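Local structure of alanine racemase 1 (Caldanaerobacter subterraneus subsp. tengcongensis MB4, 4Y2W) at residues Phe250-Val255 and Ile283-Ala288; Thr9-Tyr14 and Val370-Phe375; Tyr299-Lys304 and Asp333-Ile338; Asp292-Asn297 and Lys354-Pro359. The protein belongs to the alanine racemase family and forms a two-chain assembly, each chain combining a TIM barrel with a mainly beta C-terminal domain. The protein carries 1 engineered substitution. All blocks are in the same frame, centred on the assembly; numbering follows the deposited sequence.

Overall arrangement
Contacts 1 to 3 lie on one mixed beta sheet outside the TIM barrel, and contact 4 lies in the loops beside it. Strand 248-260 runs between strands 10-14 and 334-336, so contact 1 adjoins both contact 2, its centre about 13 Å away, and contact 3, about 9 Å away. Along the chain, contact 2 encloses the others: contact 1 closes first, then contact 4 opens and encloses contact 3. Residues 9-14, far back in sequence, are thereby built into the sheet of the C-terminal domain. Contact 4, with its centre about 16 Å from contacts 1 and 3, shares a touch on the second subunit with contact 1, which carries Tyr287 of the alanine pocket.

Contact 1 (Phe250-Val255 and Ile283-Ala288); sequences FTTRVV and IPVGYA. With ALA (alanine), chain D.
The Phe250 ring meets Val285 obliquely, with CZ 4.2 Å from CG2. A second ring, that of Tyr287, has OXT of the bound alanine at its edge, near the ring plane. Ahead of Val285 and Tyr287 in the chain, the backbone leaves strand 278-283 through an inverse gamma turn centred on Pro284, which brings this loop of the C-terminal domain against strand 248-260.

Thr252 points at the turn and touches all three of its residues. Its OG1 stands anti to the backbone N (chi1 -173°) and lies 3.3 Å from Pro284 CD; the Thr252 and Ile283 side chains cross at about a right angle, and CG2 touches Ile283 CB and Val285 CG1. The polar partner of that hydroxyl is Thr9 OG1, which is hydrogen-bonded to Pro284 O as well, so Thr9, just ahead of strand 10-14, links the two sides. Further along, Val255 CG2 packs 3.7 Å from Pro284 CG, and Ile283 CG2 comes to 3.3 Å from Arg253 O. The proline ring thus sits between the Thr252 hydroxyl and the Val255 methyl group, with its CD beside the Arg253 carbonyl.

Beyond Gly286, whose N is hydrogen-bonded to Asp289 OD2, the loop enters the alanine pocket. Met316 N and Tyr268 OH also hold the alanine there, and Tyr287 OH donates to alanine OXT over 2.8 Å.

Contact 2 (Thr9-Tyr14 and Val370-Phe375); sequences TRVEVY and VPRVYF
Val11 and Val13 each give one and take one of the four backbone hydrogen bonds that make strands 10-14 and 372-376 a parallel pair. Val11 N gives to Pro371 O and its carbonyl takes Val373 N; Val13 N gives to Val373 O over 2.7 Å, and its carbonyl takes Phe375 N. This joins the N-terminal strand to one near the chain's C-terminal end, within the mixed sheet of the C-terminal domain, where 248-260 flanks 10-14 on its other side.

On one face, Val13 and Tyr374 lie side by side, CB 3.6 Å from CD1, next to Val11 CG1, which meets Arg372 CG at 3.9 Å. Val11 CG2 turns instead to Val370 CG1, the two side chains crossing at about a right angle. On the other face the Tyr14 and Phe375 rings are nearly parallel, planes 14° apart, but slid so far that they barely overlap; Phe375 CD1 lies over one face of Tyr14, offset toward the rim. CE1 of the Phe375 ring touches Glu12 CG at 3.8 Å.

One step out, Tyr14 OH gives to Glu12 OE1 over 2.7 Å, arriving from above the carboxylate plane. The Arg372 chain bends at chi2 (68°), and its NH1 reaches Val370 O; Gly45, Ile366 and Ser367 carbonyls take its other bonds.

Glu12 OE1 also forms a salt bridge with Arg249. With an arginine and a hydroxyl both on that oxygen, the buried carboxylate is probably held in its charged form, and Arg249, which pairs with Glu334 too, would temper the repulsion between the two glutamates.

Contact 3 (Tyr299-Lys304 and Asp333-Ile338); sequences YKLLLK and DEVVII
Leu301 points at the 333-338 segment, its two methyl branches reaching different residues. CD1 goes to Val335 CG1 at 3.8 Å. CD2 passes to Ile337, 4.2 Å from CG2, and the two side chains lie side by side, pointing the same way. The same CD2 sits in plane at the edge of the Tyr299 ring, and Ile337 O lies at the edge of that ring too, 4.1 Å from Tyr299 CE2.

The next bump is Leu303. Its CG stands anti to the backbone N (chi1 167°), and CD1 settles among Asp333 CB at 3.9 Å, the Glu334 carbonyl and Val335 CG2. Leu302 presents its CB to Val336 CB at 4.1 Å; this is the antiparallel hydrogen-bonded pair, closed by Leu302 N to Val336 O and by Val336 N to Leu302 O, the latter 2.9 Å. The strands splay, their directions 143° apart, and one bridge is all that forms. Both belong to the mixed sheet of the C-terminal domain, whose strand 248-260 pairs with 334-336. Just beyond the bridge the chain turns a corner in a classic beta bulge, where Ile337 and Ile338 both face Phe250.

At the other end the Lys304 and Asp333 side chains cross obliquely, CE coming to 3.3 Å from OD2. NZ stops 4.1 Å from that oxygen, beyond salt-bridge range; it bonds weakly to Gly328 O, while Asp333 OD2 takes the Glu330 N-H.

Contact 4 (Asp292-Asn297 and Lys354-Pro359); sequences DRRLSN and KIETIP
Arg294 reaches across to the Ile355 carbonyl, NH1 giving to O over 3.2 Å with an N-H...O angle of 155°. The oxygen lies in the guanidinium plane, at its edge, but the nitrogen stands above the carbonyl plane, 45° out of it, with a C=O...N angle of 108°. NH2 of the same group forms a salt bridge with Asp292 OD2, weak as a hydrogen bond at 3.2 Å, and NH1 adds a long one of 4.0 Å to Glu356 OE1. The three residues make one charged network. Asp292 does double duty: while OD2 meets the guanidinium, OD1 accepts Arg294 N at 2.7 Å, on the anti side of the carboxylate, closing an Asx turn at the start of the 3-10 segment 293-295.

Around this network the packing is carried by Ile355. Its CG2 lies over one face of the Arg294 guanidinium, offset toward the rim, the two side chains crossing at about a right angle. Leu295 CD2 touches the same CG2 at 3.7 Å and also Lys354 CG. On the far end of the isoleucine, CD1 lies 4.0 Å from Asp292 OD2.

The second subunit comes close here: its Glu361 accepts Arg293 N, and its Arg294 brings a like charge near the guanidinium, which may be eased by the acids of the network. On the 354-359 side, Glu356 has positive phi and is the C-prime residue of a Schellman motif, with Thr357 N bonded to Ala352 O and Glu356 N to Asp353 O, a common C-terminal cap, here closing helix 348-354.

Contact 1 (Phe250-Val255 and Ile283-Ala288)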
# COMPACT_ATOMS: atom_id res chain seq x y z
N PHE A 250 -8.87 -2.60 11.84
CA PHE A 250 -7.78 -3.35 11.22
C PHE A 250 -7.39 -4.46 12.19
O PHE A 250 -6.84 -4.19 13.25
CB PHE A 250 -6.60 -2.41 10.95
CG PHE A 250 -5.50 -2.99 10.10
CD1 PHE A 250 -5.65 -4.20 9.42
CD2 PHE A 250 -4.31 -2.29 9.94
CE1 PHE A 250 -4.62 -4.71 8.63
CE2 PHE A 250 -3.29 -2.79 9.16
CZ PHE A 250 -3.44 -4.00 8.50
N THR A 251 -7.70 -5.71 11.83
CA THR A 251 -7.56 -6.83 12.75
C THR A 251 -6.78 -8.01 12.16
O THR A 251 -6.64 -8.13 10.94
CB THR A 251 -8.95 -7.34 13.20
OG1 THR A 251 -9.56 -8.10 12.15
CG2 THR A 251 -9.85 -6.16 13.58
N THR A 252 -6.29 -8.88 13.05
CA THR A 252 -5.64 -10.13 12.66
C THR A 252 -5.87 -11.20 13.74
O THR A 252 -6.61 -10.97 14.69
CB THR A 252 -4.14 -9.94 12.41
OG1 THR A 252 -3.59 -11.15 11.87
CG2 THR A 252 -3.39 -9.58 13.68
N ARG A 253 -5.23 -12.36 13.58
CA ARG A 253 -5.47 -13.49 14.48
C ARG A 253 -4.19 -14.08 15.04
O ARG A 253 -3.12 -13.98 14.43
CB ARG A 253 -6.25 -14.58 13.75
CG ARG A 253 -7.60 -14.15 13.22
CD ARG A 253 -8.64 -14.03 14.32
NE ARG A 253 -9.77 -13.20 13.91
CZ ARG A 253 -10.97 -13.20 14.48
NH1 ARG A 253 -11.26 -14.01 15.50
NH2 ARG A 253 -11.91 -12.40 14.00
N VAL A 254 -4.31 -14.73 16.20
CA VAL A 254 -3.19 -15.45 16.78
C VAL A 254 -3.00 -16.73 15.97
O VAL A 254 -3.93 -17.52 15.79
CB VAL A 254 -3.40 -15.77 18.27
CG1 VAL A 254 -2.21 -16.53 18.83
CG2 VAL A 254 -3.62 -14.48 19.07
N VAL A 255 -1.78 -16.90 15.46
CA VAL A 255 -1.44 -17.97 14.54
C VAL A 255 -0.45 -18.97 15.16
O VAL A 255 -0.35 -20.10 14.71
CB VAL A 255 -0.92 -17.35 13.21
CG1 VAL A 255 0.35 -18.02 12.69
CG2 VAL A 255 -2.02 -17.34 12.16
N ILE A 283 1.70 -13.28 14.74
CA ILE A 283 0.49 -12.86 14.04
C ILE A 283 0.81 -12.59 12.57
O ILE A 283 1.83 -11.97 12.26
CB ILE A 283 -0.18 -11.64 14.71
CG1 ILE A 283 0.84 -10.53 15.00
CG2 ILE A 283 -0.88 -12.06 15.99
CD1 ILE A 283 0.26 -9.35 15.76
N PRO A 284 -0.06 -13.05 11.66
CA PRO A 284 0.25 -12.99 10.24
C PRO A 284 -0.03 -11.61 9.63
O PRO A 284 -0.75 -11.51 8.64
CB PRO A 284 -0.66 -14.06 9.66
CG PRO A 284 -1.87 -14.00 10.52
CD PRO A 284 -1.39 -13.62 11.90
N VAL A 285 0.55 -10.57 10.22
CA VAL A 285 0.50 -9.23 9.65
C VAL A 285 1.89 -8.60 9.72
O VAL A 285 2.56 -8.67 10.74
CB VAL A 285 -0.55 -8.33 10.35
CG1 VAL A 285 -0.16 -8.03 11.79
CG2 VAL A 285 -0.76 -7.04 9.56
N GLY A 286 2.32 -7.99 8.61
CA GLY A 286 3.63 -7.36 8.53
C GLY A 286 3.57 -6.06 7.77
O GLY A 286 2.49 -5.52 7.55
N TYR A 287 4.73 -5.55 7.35
CA TYR A 287 4.79 -4.22 6.73
C TYR A 287 4.26 -4.17 5.30
O TYR A 287 3.86 -3.11 4.82
CB TYR A 287 6.19 -3.60 6.82
CG TYR A 287 7.34 -4.43 6.28
CD1 TYR A 287 7.55 -4.58 4.91
CD2 TYR A 287 8.26 -5.03 7.15
CE1 TYR A 287 8.62 -5.32 4.43
CE2 TYR A 287 9.33 -5.77 6.67
CZ TYR A 287 9.50 -5.91 5.31
OH TYR A 287 10.56 -6.65 4.85
N ALA A 288 4.23 -5.31 4.62
CA ALA A 288 3.64 -5.38 3.29
C ALA A 288 2.12 -5.25 3.35
O ALA A 288 1.48 -4.99 2.32
CB ALA A 288 4.02 -6.68 2.61
N ALA D . 11.39 -12.16 5.69
CA ALA D . 11.98 -10.84 5.35
C ALA D . 11.27 -9.73 6.13
O ALA D . 10.13 -9.91 6.55
CB ALA D . 11.90 -10.59 3.85
OXT ALA D . 11.81 -8.64 6.37

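Contact 2 (Thr9-Tyr14 and Val370-Phe375)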
# COMPACT_ATOMS: atom_id res chain seq x y z
N THR A 9 -5.74 -11.82 8.74
CA THR A 9 -5.46 -10.38 8.74
C THR A 9 -6.45 -9.69 7.81
O THR A 9 -6.53 -10.03 6.63
CB THR A 9 -4.02 -10.09 8.29
OG1 THR A 9 -3.11 -10.55 9.29
CG2 THR A 9 -3.79 -8.61 8.07
N ARG A 10 -7.21 -8.74 8.35
CA ARG A 10 -8.32 -8.13 7.60
C ARG A 10 -8.69 -6.73 8.08
O ARG A 10 -8.33 -6.32 9.18
CB ARG A 10 -9.57 -9.01 7.71
CG ARG A 10 -10.15 -9.08 9.12
CD ARG A 10 -11.26 -10.12 9.21
NE ARG A 10 -10.75 -11.48 9.01
CZ ARG A 10 -11.52 -12.57 8.93
NH1 ARG A 10 -12.84 -12.48 9.03
NH2 ARG A 10 -10.96 -13.75 8.74
N VAL A 11 -9.42 -6.02 7.22
CA VAL A 11 -10.05 -4.76 7.58
C VAL A 11 -11.55 -4.98 7.63
O VAL A 11 -12.14 -5.49 6.68
CB VAL A 11 -9.71 -3.65 6.55
CG1 VAL A 11 -10.79 -2.58 6.50
CG2 VAL A 11 -8.37 -3.02 6.90
N GLU A 12 -12.17 -4.62 8.75
CA GLU A 12 -13.62 -4.64 8.89
C GLU A 12 -14.15 -3.23 8.69
O GLU A 12 -13.89 -2.34 9.51
CB GLU A 12 -14.02 -5.18 10.27
CG GLU A 12 -13.65 -6.63 10.51
CD GLU A 12 -14.08 -7.15 11.87
OE1 GLU A 12 -14.43 -6.34 12.75
OE2 GLU A 12 -14.05 -8.39 12.07
N VAL A 13 -14.88 -3.02 7.59
CA VAL A 13 -15.48 -1.71 7.28
C VAL A 13 -16.92 -1.65 7.76
O VAL A 13 -17.75 -2.48 7.36
CB VAL A 13 -15.42 -1.42 5.77
CG1 VAL A 13 -16.21 -0.17 5.42
CG2 VAL A 13 -13.97 -1.29 5.32
N TYR A 14 -17.22 -0.66 8.60
CA TYR A 14 -18.56 -0.48 9.15
C TYR A 14 -19.30 0.60 8.39
O TYR A 14 -19.17 1.79 8.68
CB TYR A 14 -18.48 -0.17 10.65
CG TYR A 14 -17.96 -1.36 11.42
CD1 TYR A 14 -16.59 -1.64 11.46
CD2 TYR A 14 -18.82 -2.24 12.06
CE1 TYR A 14 -16.11 -2.75 12.13
CE2 TYR A 14 -18.35 -3.35 12.74
CZ TYR A 14 -16.98 -3.59 12.77
OH TYR A 14 -16.50 -4.69 13.44
N VAL A 370 -4.64 -6.96 2.12
CA VAL A 370 -5.63 -6.95 3.20
C VAL A 370 -7.05 -6.94 2.63
O VAL A 370 -7.48 -5.94 2.05
CB VAL A 370 -5.44 -5.71 4.10
CG1 VAL A 370 -6.46 -5.71 5.24
CG2 VAL A 370 -4.02 -5.66 4.65
N PRO A 371 -7.79 -8.05 2.78
CA PRO A 371 -9.17 -8.01 2.29
C PRO A 371 -10.04 -7.09 3.13
O PRO A 371 -9.77 -6.89 4.32
CB PRO A 371 -9.63 -9.46 2.44
CG PRO A 371 -8.82 -9.98 3.57
CD PRO A 371 -7.47 -9.34 3.40
N ARG A 372 -11.07 -6.52 2.51
CA ARG A 372 -12.03 -5.67 3.20
C ARG A 372 -13.33 -6.43 3.40
O ARG A 372 -13.92 -6.92 2.44
CB ARG A 372 -12.31 -4.39 2.40
CG ARG A 372 -11.33 -3.26 2.65
CD ARG A 372 -9.93 -3.57 2.14
NE ARG A 372 -9.11 -2.36 2.11
CZ ARG A 372 -7.84 -2.32 1.73
NH1 ARG A 372 -7.21 -3.42 1.34
NH2 ARG A 372 -7.18 -1.17 1.74
N VAL A 373 -13.75 -6.54 4.66
CA VAL A 373 -15.02 -7.17 5.02
C VAL A 373 -15.98 -6.05 5.42
O VAL A 373 -15.59 -5.10 6.09
CB VAL A 373 -14.83 -8.15 6.20
CG1 VAL A 373 -16.14 -8.85 6.54
CG2 VAL A 373 -13.75 -9.18 5.86
N TYR A 374 -17.24 -6.17 4.99
CA TYR A 374 -18.22 -5.09 5.12
C TYR A 374 -19.38 -5.43 6.05
O TYR A 374 -19.96 -6.51 5.96
CB TYR A 374 -18.74 -4.69 3.74
CG TYR A 374 -17.66 -4.05 2.90
CD1 TYR A 374 -17.36 -2.70 3.04
CD2 TYR A 374 -16.92 -4.79 1.99
CE1 TYR A 374 -16.36 -2.10 2.29
CE2 TYR A 374 -15.92 -4.21 1.23
CZ TYR A 374 -15.64 -2.86 1.39
OH TYR A 374 -14.65 -2.28 0.64
N PHE A 375 -19.72 -4.47 6.92
CA PHE A 375 -20.76 -4.64 7.93
C PHE A 375 -21.82 -3.54 7.86
O PHE A 375 -21.52 -2.39 7.52
CB PHE A 375 -20.14 -4.64 9.33
CG PHE A 375 -19.37 -5.89 9.65
CD1 PHE A 375 -18.04 -6.01 9.30
CD2 PHE A 375 -19.99 -6.95 10.30
CE1 PHE A 375 -17.33 -7.16 9.59
CE2 PHE A 375 -19.29 -8.11 10.60
CZ PHE A 375 -17.95 -8.21 10.24

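Contact 3 (Tyr299-Lys304 and Asp333-Ile338)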
# COMPACT_ATOMS: atom_id res chain seq x y z
N TYR A 299 5.01 -0.30 19.85
CA TYR A 299 3.57 -0.15 19.78
C TYR A 299 2.93 -1.30 20.54
O TYR A 299 3.56 -2.34 20.74
CB TYR A 299 3.07 -0.10 18.33
CG TYR A 299 1.73 0.60 18.18
CD1 TYR A 299 1.60 1.97 18.43
CD2 TYR A 299 0.59 -0.10 17.80
CE1 TYR A 299 0.38 2.61 18.31
CE2 TYR A 299 -0.64 0.54 17.67
CZ TYR A 299 -0.73 1.89 17.93
OH TYR A 299 -1.95 2.52 17.79
N LYS A 300 1.70 -1.10 20.97
CA LYS A 300 0.95 -2.14 21.66
C LYS A 300 -0.39 -2.33 20.97
O LYS A 300 -1.11 -1.36 20.72
CB LYS A 300 0.76 -1.76 23.13
CG LYS A 300 2.07 -1.54 23.86
CD LYS A 300 1.84 -1.10 25.30
CE LYS A 300 3.17 -0.90 26.02
NZ LYS A 300 2.98 -0.70 27.48
N LEU A 301 -0.71 -3.58 20.64
CA LEU A 301 -1.97 -3.94 19.99
C LEU A 301 -2.95 -4.44 21.04
O LEU A 301 -2.55 -4.77 22.16
CB LEU A 301 -1.74 -5.03 18.94
CG LEU A 301 -0.58 -4.86 17.97
CD1 LEU A 301 -0.49 -6.06 17.04
CD2 LEU A 301 -0.70 -3.58 17.17
N LEU A 302 -4.22 -4.52 20.67
CA LEU A 302 -5.26 -4.97 21.58
C LEU A 302 -5.55 -6.45 21.39
O LEU A 302 -5.71 -6.92 20.26
CB LEU A 302 -6.54 -4.16 21.39
CG LEU A 302 -6.49 -2.71 21.86
CD1 LEU A 302 -7.74 -1.96 21.42
CD2 LEU A 302 -6.32 -2.63 23.37
N LEU A 303 -5.61 -7.17 22.50
CA LEU A 303 -5.93 -8.59 22.52
C LEU A 303 -6.69 -8.87 23.80
O LEU A 303 -6.12 -8.78 24.89
CB LEU A 303 -4.65 -9.42 22.48
CG LEU A 303 -4.76 -10.92 22.80
CD1 LEU A 303 -5.70 -11.63 21.84
CD2 LEU A 303 -3.38 -11.58 22.80
N LYS A 304 -7.98 -9.19 23.67
CA LYS A 304 -8.86 -9.43 24.82
C LYS A 304 -8.98 -8.19 25.72
O LYS A 304 -9.11 -8.32 26.94
CB LYS A 304 -8.39 -10.63 25.64
CG LYS A 304 -8.31 -11.93 24.87
CD LYS A 304 -7.54 -12.98 25.65
CE LYS A 304 -7.95 -14.39 25.25
NZ LYS A 304 -9.17 -14.85 25.97
N ASP A 333 -7.59 -16.16 18.42
CA ASP A 333 -8.07 -14.98 19.13
C ASP A 333 -7.81 -13.75 18.28
O ASP A 333 -6.76 -13.64 17.64
CB ASP A 333 -7.40 -14.83 20.50
CG ASP A 333 -7.90 -15.84 21.52
OD1 ASP A 333 -8.99 -16.44 21.30
OD2 ASP A 333 -7.21 -16.03 22.54
N GLU A 334 -8.77 -12.83 18.27
CA GLU A 334 -8.66 -11.61 17.48
C GLU A 334 -7.58 -10.69 18.06
O GLU A 334 -7.46 -10.54 19.28
CB GLU A 334 -10.00 -10.88 17.47
CG GLU A 334 -10.04 -9.59 16.67
CD GLU A 334 -11.40 -8.92 16.71
OE1 GLU A 334 -11.89 -8.51 15.64
OE2 GLU A 334 -11.97 -8.82 17.82
N VAL A 335 -6.80 -10.08 17.17
CA VAL A 335 -5.81 -9.07 17.56
C VAL A 335 -6.08 -7.79 16.77
O VAL A 335 -5.96 -7.78 15.55
CB VAL A 335 -4.37 -9.55 17.31
CG1 VAL A 335 -3.37 -8.44 17.62
CG2 VAL A 335 -4.08 -10.79 18.15
N VAL A 336 -6.44 -6.72 17.48
CA VAL A 336 -6.79 -5.46 16.84
C VAL A 336 -5.57 -4.55 16.73
O VAL A 336 -4.86 -4.31 17.71
CB VAL A 336 -7.94 -4.74 17.59
CG1 VAL A 336 -8.25 -3.39 16.97
CG2 VAL A 336 -9.18 -5.62 17.60
N ILE A 337 -5.33 -4.06 15.52
CA ILE A 337 -4.21 -3.19 15.20
C ILE A 337 -4.64 -1.73 15.20
O ILE A 337 -3.94 -0.85 15.72
CB ILE A 337 -3.64 -3.54 13.82
CG1 ILE A 337 -3.29 -5.03 13.75
CG2 ILE A 337 -2.42 -2.68 13.50
CD1 ILE A 337 -3.30 -5.60 12.34
N ILE A 338 -5.79 -1.48 14.57
CA ILE A 338 -6.46 -0.18 14.57
C ILE A 338 -7.91 -0.42 14.95
O ILE A 338 -8.55 -1.31 14.39
CB ILE A 338 -6.43 0.47 13.17
CG1 ILE A 338 -4.99 0.64 12.68
CG2 ILE A 338 -7.17 1.81 13.20
CD1 ILE A 338 -4.89 1.09 11.23

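Contact 4 (Asp292-Asn297 and Lys354-Pro359)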
# COMPACT_ATOMS: atom_id res chain seq x y z
N ASP A 292 3.56 -0.39 9.72
CA ASP A 292 4.85 0.27 9.55
C ASP A 292 5.94 -0.39 10.38
O ASP A 292 5.77 -0.63 11.58
CB ASP A 292 4.76 1.76 9.88
CG ASP A 292 5.97 2.53 9.40
OD1 ASP A 292 7.11 2.11 9.67
OD2 ASP A 292 5.78 3.56 8.73
N ARG A 293 7.07 -0.66 9.74
CA ARG A 293 8.20 -1.33 10.37
C ARG A 293 8.79 -0.53 11.54
O ARG A 293 9.44 -1.11 12.42
CB ARG A 293 9.26 -1.63 9.32
CG ARG A 293 10.40 -2.51 9.80
CD ARG A 293 11.18 -3.08 8.62
NE ARG A 293 12.52 -3.48 9.02
CZ ARG A 293 13.55 -2.65 9.16
NH1 ARG A 293 13.42 -1.35 8.94
NH2 ARG A 293 14.73 -3.13 9.53
N ARG A 294 8.58 0.78 11.55
CA ARG A 294 9.06 1.63 12.66
C ARG A 294 8.36 1.34 13.99
O ARG A 294 8.85 1.74 15.04
CB ARG A 294 8.97 3.13 12.30
CG ARG A 294 10.14 3.61 11.45
CD ARG A 294 10.03 5.07 11.06
NE ARG A 294 8.85 5.32 10.22
CZ ARG A 294 7.98 6.31 10.38
NH1 ARG A 294 8.13 7.24 11.34
NH2 ARG A 294 6.94 6.40 9.55
N LEU A 295 7.23 0.62 13.95
CA LEU A 295 6.56 0.16 15.16
C LEU A 295 7.28 -1.01 15.84
O LEU A 295 6.87 -1.45 16.91
CB LEU A 295 5.11 -0.25 14.86
CG LEU A 295 4.21 0.82 14.23
CD1 LEU A 295 2.81 0.25 14.05
CD2 LEU A 295 4.16 2.09 15.06
N SER A 296 8.34 -1.52 15.22
CA SER A 296 9.24 -2.49 15.85
C SER A 296 9.60 -2.04 17.27
O SER A 296 10.22 -0.99 17.44
CB SER A 296 10.53 -2.62 15.03
OG SER A 296 10.26 -3.03 13.70
N ASN A 297 9.21 -2.83 18.27
CA ASN A 297 9.49 -2.54 19.68
C ASN A 297 8.98 -1.18 20.20
O ASN A 297 9.58 -0.61 21.11
CB ASN A 297 11.00 -2.66 19.97
CG ASN A 297 11.49 -4.09 19.95
OD1 ASN A 297 11.08 -4.91 20.76
ND2 ASN A 297 12.40 -4.39 19.02
N LYS A 354 2.21 8.19 16.59
CA LYS A 354 3.39 7.38 16.90
C LYS A 354 4.44 7.37 15.78
O LYS A 354 5.63 7.41 16.05
CB LYS A 354 2.98 5.94 17.26
CG LYS A 354 4.13 5.02 17.67
CD LYS A 354 4.73 5.38 19.03
CE LYS A 354 3.84 4.99 20.19
NZ LYS A 354 4.56 5.05 21.49
N ILE A 355 3.99 7.33 14.52
CA ILE A 355 4.92 7.38 13.38
C ILE A 355 4.97 8.75 12.70
O ILE A 355 5.39 8.85 11.54
CB ILE A 355 4.64 6.26 12.34
CG1 ILE A 355 3.16 6.19 11.96
CG2 ILE A 355 5.09 4.91 12.89
CD1 ILE A 355 2.89 5.50 10.64
N GLU A 356 4.58 9.80 13.42
CA GLU A 356 4.75 11.18 12.98
C GLU A 356 4.09 11.44 11.62
O GLU A 356 4.75 11.88 10.67
CB GLU A 356 6.23 11.56 12.92
CG GLU A 356 7.07 11.13 14.12
CD GLU A 356 8.55 11.31 13.85
OE1 GLU A 356 9.26 10.30 13.64
OE2 GLU A 356 9.00 12.47 13.83
N THR A 357 2.80 11.15 11.54
CA THR A 357 2.03 11.42 10.33
C THR A 357 0.58 11.73 10.71
O THR A 357 0.28 12.04 11.86
CB THR A 357 2.13 10.25 9.33
OG1 THR A 357 1.52 10.62 8.09
CG2 THR A 357 1.46 8.99 9.87
N ILE A 358 -0.32 11.64 9.73
CA ILE A 358 -1.73 11.94 9.93
C ILE A 358 -2.58 10.73 9.52
O ILE A 358 -2.13 9.92 8.71
CB ILE A 358 -2.17 13.19 9.14
CG1 ILE A 358 -1.67 13.13 7.68
CG2 ILE A 358 -1.64 14.45 9.81
CD1 ILE A 358 -2.21 14.24 6.80
N PRO A 359 -3.81 10.62 10.07
CA PRO A 359 -4.69 9.47 9.82
C PRO A 359 -4.85 9.07 8.36
O PRO A 359 -5.05 7.89 8.07
CB PRO A 359 -6.03 9.94 10.39
CG PRO A 359 -5.66 10.87 11.49
CD PRO A 359 -4.41 11.56 11.03